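Local coordinates for protein CupA (Streptococcus pneumoniae, PDB 4F2E) that binds copper(I) ions on a cupredoxin fold and probably acts as a copper chaperone in copper resistance, at residues A[87-90]-A[91-94]. Sequence-based numbering, arbitrary orientation.
Sequences GMNM and MHGK. With CU1 (copper (I) ion), chain C.
H92 swings its imidazole back against the turn it has just left, with CE1 3.1 Å from the side-chain OD1 of N89 and equally near that residue's backbone O. OD1 sits at the ring edge, in its plane, while the backbone oxygens of N89 and M90 approach obliquely; the amide itself is turned 78° to the imidazole. N89 reaches the ring because its CG lies anti to the backbone N (chi1 -160°), on a residue with left-handed backbone angles. A water links the ring to the turn: it lies in the ring plane, 2.8 Å from H92 NE2, and donates a longer bond of 3.2 Å to M90 O. N89 and H92 lie at the surface, on the solvent side of the contact.

The loop joins strands 80-86 and 92-97, an antiparallel pair of the cupredoxin fold, and carries copper ligands, as the corresponding loop does in classical cupredoxins. M88 and M90 each bring SD to 2.3 Å from one copper(I) ion, and C49 SG binds the same ion; a second ion is held by C49 and C86. Both methionine chains run extended through chi2 and bend only at chi3.

The more enclosed part of the contact is M91, whose chain folds at chi2 (-88°) and again at chi3, bringing CE to 3.3 Å from M90 O. Its side chain also packs on Y24, C49, L50 and C86, about 4 Å from the second copper.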
loop_
_atom_site.group_PDB
_atom_site.type_symbol
_atom_site.label_atom_id
_atom_site.label_comp_id
_atom_site.label_asym_id
_atom_site.label_seq_id
_atom_site.Cartn_x
_atom_site.Cartn_y
_atom_site.Cartn_z
ATOM N N GLY A 87 -11.350 2.484 3.268
ATOM C CA GLY A 87 -11.963 2.717 4.563
ATOM C C GLY A 87 -13.257 1.956 4.800
ATOM O O GLY A 87 -13.737 1.892 5.933
ATOM N N MET A 88 -13.823 1.380 3.739
ATOM C CA MET A 88 -15.068 0.616 3.837
ATOM C C MET A 88 -14.835 -0.892 3.839
ATOM O O MET A 88 -15.782 -1.669 3.963
ATOM C CB MET A 88 -16.001 0.947 2.672
ATOM C CG MET A 88 -16.326 2.414 2.512
ATOM S SD MET A 88 -17.604 2.648 1.262
ATOM C CE MET A 88 -19.031 1.935 2.087
ATOM N N ASN A 89 -13.582 -1.303 3.675
ATOM C CA ASN A 89 -13.245 -2.719 3.554
ATOM C C ASN A 89 -13.960 -3.345 2.354
ATOM O O ASN A 89 -14.383 -4.498 2.407
ATOM C CB ASN A 89 -13.590 -3.474 4.845
ATOM C CG ASN A 89 -12.839 -4.790 4.979
ATOM O OD1 ASN A 89 -11.773 -4.975 4.393
ATOM N ND2 ASN A 89 -13.393 -5.709 5.764
ATOM N N MET A 90 -14.087 -2.574 1.275
ATOM C CA MET A 90 -14.728 -3.046 0.046
ATOM C C MET A 90 -13.717 -3.314 -1.064
ATOM O O MET A 90 -13.887 -4.247 -1.851
ATOM C CB MET A 90 -15.752 -2.028 -0.460
ATOM C CG MET A 90 -17.036 -1.964 0.354
ATOM S SD MET A 90 -18.218 -0.734 -0.253
ATOM C CE MET A 90 -18.541 -1.359 -1.898
ATOM N N MET A 91 -12.686 -2.475 -1.135
ATOM C CA MET A 91 -11.614 -2.630 -2.112
ATOM C C MET A 91 -10.363 -3.097 -1.383
ATOM O O MET A 91 -10.047 -2.579 -0.312
ATOM C CB MET A 91 -11.329 -1.295 -2.792
ATOM C CG MET A 91 -12.554 -0.626 -3.387
ATOM S SD MET A 91 -12.866 -1.163 -5.072
ATOM C CE MET A 91 -13.602 -2.766 -4.815
ATOM N N HIS A 92 -9.639 -4.050 -1.968
ATOM C CA HIS A 92 -8.595 -4.762 -1.234
ATOM C C HIS A 92 -7.256 -4.892 -1.947
ATOM O O HIS A 92 -7.173 -4.858 -3.175
ATOM C CB HIS A 92 -9.084 -6.165 -0.871
ATOM C CG HIS A 92 -10.419 -6.180 -0.200
ATOM N ND1 HIS A 92 -10.571 -5.995 1.158
ATOM C CD2 HIS A 92 -11.666 -6.353 -0.698
ATOM C CE1 HIS A 92 -11.854 -6.059 1.467
ATOM N NE2 HIS A 92 -12.540 -6.272 0.359
ATOM N N GLY A 93 -6.214 -5.062 -1.142
ATOM C CA GLY A 93 -4.885 -5.383 -1.623
ATOM C C GLY A 93 -4.197 -6.307 -0.636
ATOM O O GLY A 93 -4.652 -6.476 0.497
ATOM N N LYS A 94 -3.101 -6.915 -1.070
ATOM C CA LYS A 94 -2.317 -7.786 -0.207
ATOM C C LYS A 94 -0.853 -7.402 -0.289
ATOM O O LYS A 94 -0.319 -7.168 -1.375
ATOM C CB LYS A 94 -2.506 -9.244 -0.599
HETATM CU CU CU1 C . -17.290 1.359 -0.627
HETATM O O HOH W 1 -15.200 -6.796 -0.326
#